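Local coordinates for superoxide dismutase [Cu-Zn] (Bacteroidetes bacterium GWA2_30_7, PDB 7B4O), which probably catalyses, as a Cu,Zn superoxide dismutase, the conversion of superoxide into oxygen and hydrogen peroxide, and is seen here with zinc in both the copper and zinc positions, at residues Ala9-Tyr14 against Arg121-His126; Val34-Asp39 against Lys108-Glu113. All blocks are in the same frame, centred on the assembly; numbering follows the deposited sequence.

Contact 1 (Ala9-Tyr14 against Arg121-His126). With ZN (zinc ion), chain E.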
loop_
_atom_site.group_PDB
_atom_site.type_symbol
_atom_site.label_atom_id
_atom_site.label_comp_id
_atom_site.label_asym_id
_atom_site.label_seq_id
_atom_site.Cartn_x
_atom_site.Cartn_y
_atom_site.Cartn_z
ATOM N N ALA A 9 -10.646 4.405 -0.551
ATOM C CA ALA A 9 -9.364 3.697 -0.398
ATOM C C ALA A 9 -9.134 2.881 -1.658
ATOM O O ALA A 9 -10.107 2.459 -2.298
ATOM C CB ALA A 9 -9.350 2.832 0.834
ATOM N N VAL A 10 -7.868 2.709 -1.997
ATOM C CA VAL A 10 -7.469 2.021 -3.245
ATOM C C VAL A 10 -6.396 1.005 -2.888
ATOM O O VAL A 10 -5.483 1.330 -2.129
ATOM C CB VAL A 10 -6.980 3.026 -4.301
ATOM C CG1 VAL A 10 -6.563 2.294 -5.570
ATOM C CG2 VAL A 10 -8.032 4.077 -4.612
ATOM N N CYS A 11 -6.478 -0.167 -3.499
ATOM C CA CYS A 11 -5.484 -1.240 -3.306
ATOM C C CYS A 11 -5.155 -1.850 -4.657
ATOM O O CYS A 11 -6.058 -2.413 -5.309
ATOM C CB CYS A 11 -6.019 -2.314 -2.378
ATOM S SG CYS A 11 -4.801 -3.602 -2.070
ATOM N N VAL A 12 -3.903 -1.708 -5.061
ATOM C CA VAL A 12 -3.393 -2.400 -6.270
ATOM C C VAL A 12 -2.736 -3.684 -5.787
ATOM O O VAL A 12 -1.864 -3.625 -4.897
ATOM C CB VAL A 12 -2.425 -1.522 -7.069
ATOM C CG1 VAL A 12 -1.918 -2.272 -8.291
ATOM C CG2 VAL A 12 -3.067 -0.202 -7.453
ATOM N N ILE A 13 -3.180 -4.815 -6.317
ATOM C CA ILE A 13 -2.580 -6.100 -5.867
ATOM C C ILE A 13 -1.593 -6.594 -6.910
ATOM O O ILE A 13 -1.777 -6.374 -8.138
ATOM C CB ILE A 13 -3.604 -7.157 -5.447
ATOM C CG1 ILE A 13 -4.425 -7.647 -6.630
ATOM C CG2 ILE A 13 -4.465 -6.653 -4.295
ATOM C CD1 ILE A 13 -5.255 -8.857 -6.282
ATOM N N TYR A 14 -0.541 -7.193 -6.379
ATOM C CA TYR A 14 0.583 -7.749 -7.156
ATOM C C TYR A 14 0.723 -9.203 -6.768
ATOM O O TYR A 14 0.441 -9.604 -5.641
ATOM C CB TYR A 14 1.840 -6.939 -6.881
ATOM C CG TYR A 14 1.729 -5.535 -7.396
ATOM C CD1 TYR A 14 2.019 -5.242 -8.717
ATOM C CD2 TYR A 14 1.288 -4.513 -6.574
ATOM C CE1 TYR A 14 1.908 -3.952 -9.203
ATOM C CE2 TYR A 14 1.169 -3.220 -7.044
ATOM C CZ TYR A 14 1.479 -2.941 -8.361
ATOM O OH TYR A 14 1.359 -1.663 -8.817
ATOM N N ARG A 121 -3.560 -1.517 5.859
ATOM C CA ARG A 121 -3.642 -2.986 5.972
ATOM C C ARG A 121 -3.407 -3.567 4.575
ATOM O O ARG A 121 -3.245 -2.793 3.615
ATOM C CB ARG A 121 -4.986 -3.413 6.573
ATOM C CG ARG A 121 -5.321 -2.720 7.886
ATOM C CD ARG A 121 -4.356 -3.052 8.993
ATOM N NE ARG A 121 -4.606 -2.239 10.178
ATOM C CZ ARG A 121 -4.018 -2.410 11.354
ATOM N NH1 ARG A 121 -3.159 -3.394 11.538
ATOM N NH2 ARG A 121 -4.308 -1.588 12.350
ATOM N N SER A 122 -3.390 -4.880 4.448
ATOM C CA SER A 122 -3.169 -5.553 3.155
ATOM C C SER A 122 -4.448 -6.225 2.667
ATOM O O SER A 122 -5.256 -6.678 3.466
ATOM C CB SER A 122 -2.059 -6.550 3.248
ATOM O OG SER A 122 -2.267 -7.439 4.336
ATOM N N MET A 123 -4.565 -6.341 1.353
ATOM C CA MET A 123 -5.473 -7.307 0.710
ATOM C C MET A 123 -4.641 -8.533 0.364
ATOM O O MET A 123 -3.522 -8.377 -0.177
ATOM C CB MET A 123 -6.129 -6.732 -0.547
ATOM C CG MET A 123 -7.199 -5.676 -0.274
ATOM S SD MET A 123 -8.578 -6.338 0.689
ATOM C CE MET A 123 -9.018 -7.782 -0.269
ATOM N N ILE A 124 -5.167 -9.704 0.679
ATOM C CA ILE A 124 -4.597 -11.007 0.264
ATOM C C ILE A 124 -5.671 -11.736 -0.527
ATOM O O ILE A 124 -6.803 -11.835 -0.070
ATOM C CB ILE A 124 -4.113 -11.830 1.469
ATOM C CG1 ILE A 124 -2.911 -11.190 2.159
ATOM C CG2 ILE A 124 -3.802 -13.255 1.041
ATOM C CD1 ILE A 124 -1.624 -11.201 1.314
ATOM N N VAL A 125 -5.290 -12.231 -1.705
ATOM C CA VAL A 125 -6.134 -13.167 -2.482
ATOM C C VAL A 125 -5.514 -14.548 -2.318
ATOM O O VAL A 125 -4.290 -14.675 -2.381
ATOM C CB VAL A 125 -6.278 -12.735 -3.949
ATOM C CG1 VAL A 125 -7.183 -13.687 -4.712
ATOM C CG2 VAL A 125 -6.774 -11.301 -4.046
ATOM N N HIS A 126 -6.352 -15.541 -2.075
ATOM C CA HIS A 126 -5.916 -16.923 -1.785
ATOM C C HIS A 126 -6.082 -17.832 -3.001
ATOM O O HIS A 126 -6.868 -17.543 -3.905
ATOM C CB HIS A 126 -6.669 -17.464 -0.573
ATOM C CG HIS A 126 -6.247 -16.854 0.722
ATOM N ND1 HIS A 126 -5.173 -17.330 1.431
ATOM C CD2 HIS A 126 -6.763 -15.824 1.449
ATOM C CE1 HIS A 126 -5.032 -16.609 2.541
ATOM N NE2 HIS A 126 -6.001 -15.684 2.586
HETATM ZN ZN ZN E . -6.547 -14.638 4.135
#

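Contact 2 (Val34-Asp39 against Lys108-Glu113)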
loop_
_atom_site.group_PDB
_atom_site.type_symbol
_atom_site.label_atom_id
_atom_site.label_comp_id
_atom_site.label_asym_id
_atom_site.label_seq_id
_atom_site.Cartn_x
_atom_site.Cartn_y
_atom_site.Cartn_z
ATOM N N VAL A 34 -19.708 0.680 3.037
ATOM C CA VAL A 34 -18.544 0.861 2.125
ATOM C C VAL A 34 -18.723 -0.073 0.928
ATOM O O VAL A 34 -18.857 -1.285 1.123
ATOM C CB VAL A 34 -17.200 0.650 2.842
ATOM C CG1 VAL A 34 -16.035 0.565 1.852
ATOM C CG2 VAL A 34 -16.969 1.738 3.875
ATOM N N LYS A 35 -18.749 0.502 -0.267
ATOM C CA LYS A 35 -18.826 -0.270 -1.524
ATOM C C LYS A 35 -17.433 -0.805 -1.850
ATOM O O LYS A 35 -16.495 0.005 -2.065
ATOM C CB LYS A 35 -19.371 0.590 -2.665
ATOM C CG LYS A 35 -19.538 -0.151 -3.983
ATOM C CD LYS A 35 -19.993 0.765 -5.087
ATOM C CE LYS A 35 -20.197 0.065 -6.405
ATOM N NZ LYS A 35 -20.801 0.982 -7.396
ATOM N N VAL A 36 -17.319 -2.122 -1.891
ATOM C CA VAL A 36 -16.073 -2.836 -2.285
ATOM C C VAL A 36 -16.225 -3.210 -3.751
ATOM O O VAL A 36 -17.228 -3.851 -4.087
ATOM C CB VAL A 36 -15.843 -4.080 -1.413
ATOM C CG1 VAL A 36 -14.561 -4.803 -1.791
ATOM C CG2 VAL A 36 -15.856 -3.696 0.060
ATOM N N VAL A 37 -15.289 -2.766 -4.583
ATOM C CA VAL A 37 -15.261 -3.121 -6.026
ATOM C C VAL A 37 -13.881 -3.683 -6.341
ATOM O O VAL A 37 -12.890 -2.958 -6.185
ATOM C CB VAL A 37 -15.583 -1.927 -6.939
ATOM C CG1 VAL A 37 -15.507 -2.343 -8.405
ATOM C CG2 VAL A 37 -16.937 -1.337 -6.621
ATOM N N ALA A 38 -13.832 -4.922 -6.810
ATOM C CA ALA A 38 -12.574 -5.607 -7.155
ATOM C C ALA A 38 -12.630 -6.005 -8.621
ATOM O O ALA A 38 -13.653 -6.546 -9.072
ATOM C CB ALA A 38 -12.348 -6.800 -6.276
ATOM N N ASP A 39 -11.536 -5.731 -9.330
ATOM C CA ASP A 39 -11.351 -6.142 -10.738
ATOM C C ASP A 39 -9.962 -6.751 -10.840
ATOM O O ASP A 39 -8.979 -5.984 -10.826
ATOM C CB ASP A 39 -11.552 -4.967 -11.682
ATOM C CG ASP A 39 -13.002 -4.545 -11.707
ATOM O OD1 ASP A 39 -13.820 -5.307 -12.267
ATOM O OD2 ASP A 39 -13.299 -3.504 -11.120
ATOM N N LYS A 108 -20.626 -3.409 5.764
ATOM C CA LYS A 108 -21.161 -2.531 6.836
ATOM C C LYS A 108 -20.179 -2.449 8.010
ATOM O O LYS A 108 -20.510 -1.772 8.990
ATOM C CB LYS A 108 -22.529 -3.057 7.270
ATOM C CG LYS A 108 -23.591 -2.959 6.186
ATOM C CD LYS A 108 -25.011 -3.023 6.712
ATOM C CE LYS A 108 -26.029 -2.487 5.728
ATOM N NZ LYS A 108 -26.170 -1.013 5.823
ATOM N N MET A 109 -19.013 -3.085 7.922
ATOM C CA MET A 109 -18.045 -3.166 9.047
ATOM C C MET A 109 -16.762 -2.376 8.755
ATOM O O MET A 109 -16.179 -1.832 9.699
ATOM C CB MET A 109 -17.690 -4.624 9.349
ATOM C CG MET A 109 -18.875 -5.432 9.816
ATOM S SD MET A 109 -18.354 -6.807 10.835
ATOM C CE MET A 109 -19.932 -7.449 11.407
ATOM N N ILE A 110 -16.305 -2.324 7.504
ATOM C CA ILE A 110 -14.990 -1.690 7.205
ATOM C C ILE A 110 -15.137 -0.159 7.253
ATOM O O ILE A 110 -16.166 0.383 6.788
ATOM C CB ILE A 110 -14.381 -2.233 5.895
ATOM C CG1 ILE A 110 -15.229 -1.938 4.662
ATOM C CG2 ILE A 110 -14.099 -3.726 6.027
ATOM C CD1 ILE A 110 -14.748 -2.695 3.437
ATOM N N VAL A 111 -14.148 0.510 7.843
ATOM C CA VAL A 111 -14.089 2.000 7.954
ATOM C C VAL A 111 -12.679 2.472 7.591
ATOM O O VAL A 111 -11.779 1.616 7.457
ATOM C CB VAL A 111 -14.503 2.483 9.356
ATOM C CG1 VAL A 111 -15.944 2.107 9.678
ATOM C CG2 VAL A 111 -13.574 1.954 10.430
ATOM N N PHE A 112 -12.495 3.787 7.451
ATOM C CA PHE A 112 -11.222 4.413 7.012
ATOM C C PHE A 112 -10.572 5.222 8.138
ATOM O O PHE A 112 -9.567 5.902 7.866
ATOM C CB PHE A 112 -11.453 5.314 5.799
ATOM C CG PHE A 112 -12.124 4.639 4.627
ATOM C CD1 PHE A 112 -11.736 3.377 4.205
ATOM C CD2 PHE A 112 -13.143 5.272 3.937
ATOM C CE1 PHE A 112 -12.369 2.763 3.134
ATOM C CE2 PHE A 112 -13.763 4.656 2.861
ATOM C CZ PHE A 112 -13.380 3.403 2.459
ATOM N N GLU A 113 -11.112 5.175 9.355
ATOM C CA GLU A 113 -10.549 5.952 10.495
ATOM C C GLU A 113 -10.723 5.143 11.780
ATOM O O GLU A 113 -11.612 4.284 11.800
ATOM C CB GLU A 113 -11.190 7.337 10.579
ATOM C CG GLU A 113 -12.694 7.314 10.752
ATOM C CD GLU A 113 -13.288 8.667 11.120
ATOM O OE1 GLU A 113 -14.226 8.707 11.950
ATOM O OE2 GLU A 113 -12.795 9.683 10.589
#

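Contact 1 (Ala9-Tyr14 against Arg121-His126)
One residue beyond Val125, whose CG2 meets CD1 of Ile13 at 3.6 Å, His126 NE2 binds a zinc ion at 1.9 Å. His51 ND1 and His53 NE2 bind the same ion, and in this family that cluster of histidines marks the catalytic copper site, occupied here by zinc. The imidazole is fixed from two further directions: ND1 is hydrogen-bonded to Gly141 O, more weakly to Ala142 O, and CG2 of Ile124 lies 3.6 Å above the ring plane of His126, offset toward the rim. Ile124 and the metal ligand His126 turn to one side of the strand, while Met123 and Val125 turn toward strand 9-14.

The two strand axes approach to 8.1 Å at 43° between their N-to-C directions. Both run antiparallel to strand 143-151, which lies between them, consistent with a sheet that curls into the Greek key barrel so that side chains of strands two apart meet inside. Cys11 turns its sulfur opposite the backbone N (chi1 -178°), which brings SG to 3.6 Å from Met123 CG and almost as near its CB. The Met123 chain then bends at chi2 and chi3, which carries its end away from strand 9-14; its side chain also packs on Phe50 and Ile52 of strand 46-53. Ile13 spans two partners: CG2 lies 4.1 Å from Met123 CB, while the branch ending in CD1 crosses Val125 at about a right angle.

On its outer side strand 9-14 faces the dimer partner, where the ring of Tyr14 stacks on Tyr14 of the second subunit. All four residues in the contact are buried and meet through carbon and sulfur, so cohesion here is by apolar packing, and the metal chemistry stays on the far face of strand 122-126.

Contact 2 (Val34-Asp39 against Lys108-Glu113)
Val34 and Ile110 meet where the Greek key loop after strand 101-107 folds against strand 33-41 of the β-barrel. The closest approach is that of Val34 CG2 to the backbone O of Ile110, 3.3 Å, a methyl resting against a carbonyl. Beside it, Val34 CB is 3.7 Å from Ile110 CG1, and the two side chains cross at about a right angle. Ile110 carries CG1 between its backbone N and carbonyl carbon (chi1 63°), and the chain extends from there (chi2 -169°) until CD1 lies 3.8 Å from Val34 CG1. Val36, two residues along the strand, receives the same CD1 on its own CG2. A third neighbour is the Phe112 ring, whose CZ comes obliquely to 3.9 Å from Val34 CG1. Val34 thus has 94 Å² covered by the loop, and an alanine here would probably leave a gap beside Ile110 CD1 and Phe112 CZ, with both groups freer to shift.

Further out, Phe27 of strand 22-30 touches Val34, Ile110 and Phe112 together, while Ile110 also packs on Ile87 and on Ile52 of strand 46-53. Partners from two strands and a loop, with Val34, Val36 and Ile110 all buried, place the contact in the apolar interior of the barrel. The start of the loop is positioned by the backbone hydrogen bonding of Val34 with Asp107, the last residue of strand 101-107, and by Lys108 NZ bonded to Asp32 O. Just ahead of Ile110 the chain makes an Asx turn, in which Asp107 OD1 accepts both Met109 N and Ile110 N.

Overall arrangement
From the N terminus, strand 8-15 supplies the first half of contact 1. The chain then passes through strand 22-30 to strand 33-41, where contact 2 begins; the return from strand 101-107 at residues 108-113 closes that loop. Only afterwards does strand 122-126 close contact 1, so contact 2 is nested inside it. The outer closure ties together strands separated by 143-151, and the inner one joins strand 33-41 to the Greek key loop. Their centres are 12 Å apart, yet they touch directly through Ala9 CB and Phe112 CE1 at 3.8 Å. Phe27 of strand 22-30 packs on Met123 as well as on Val34, making the barrel interior continuous between them.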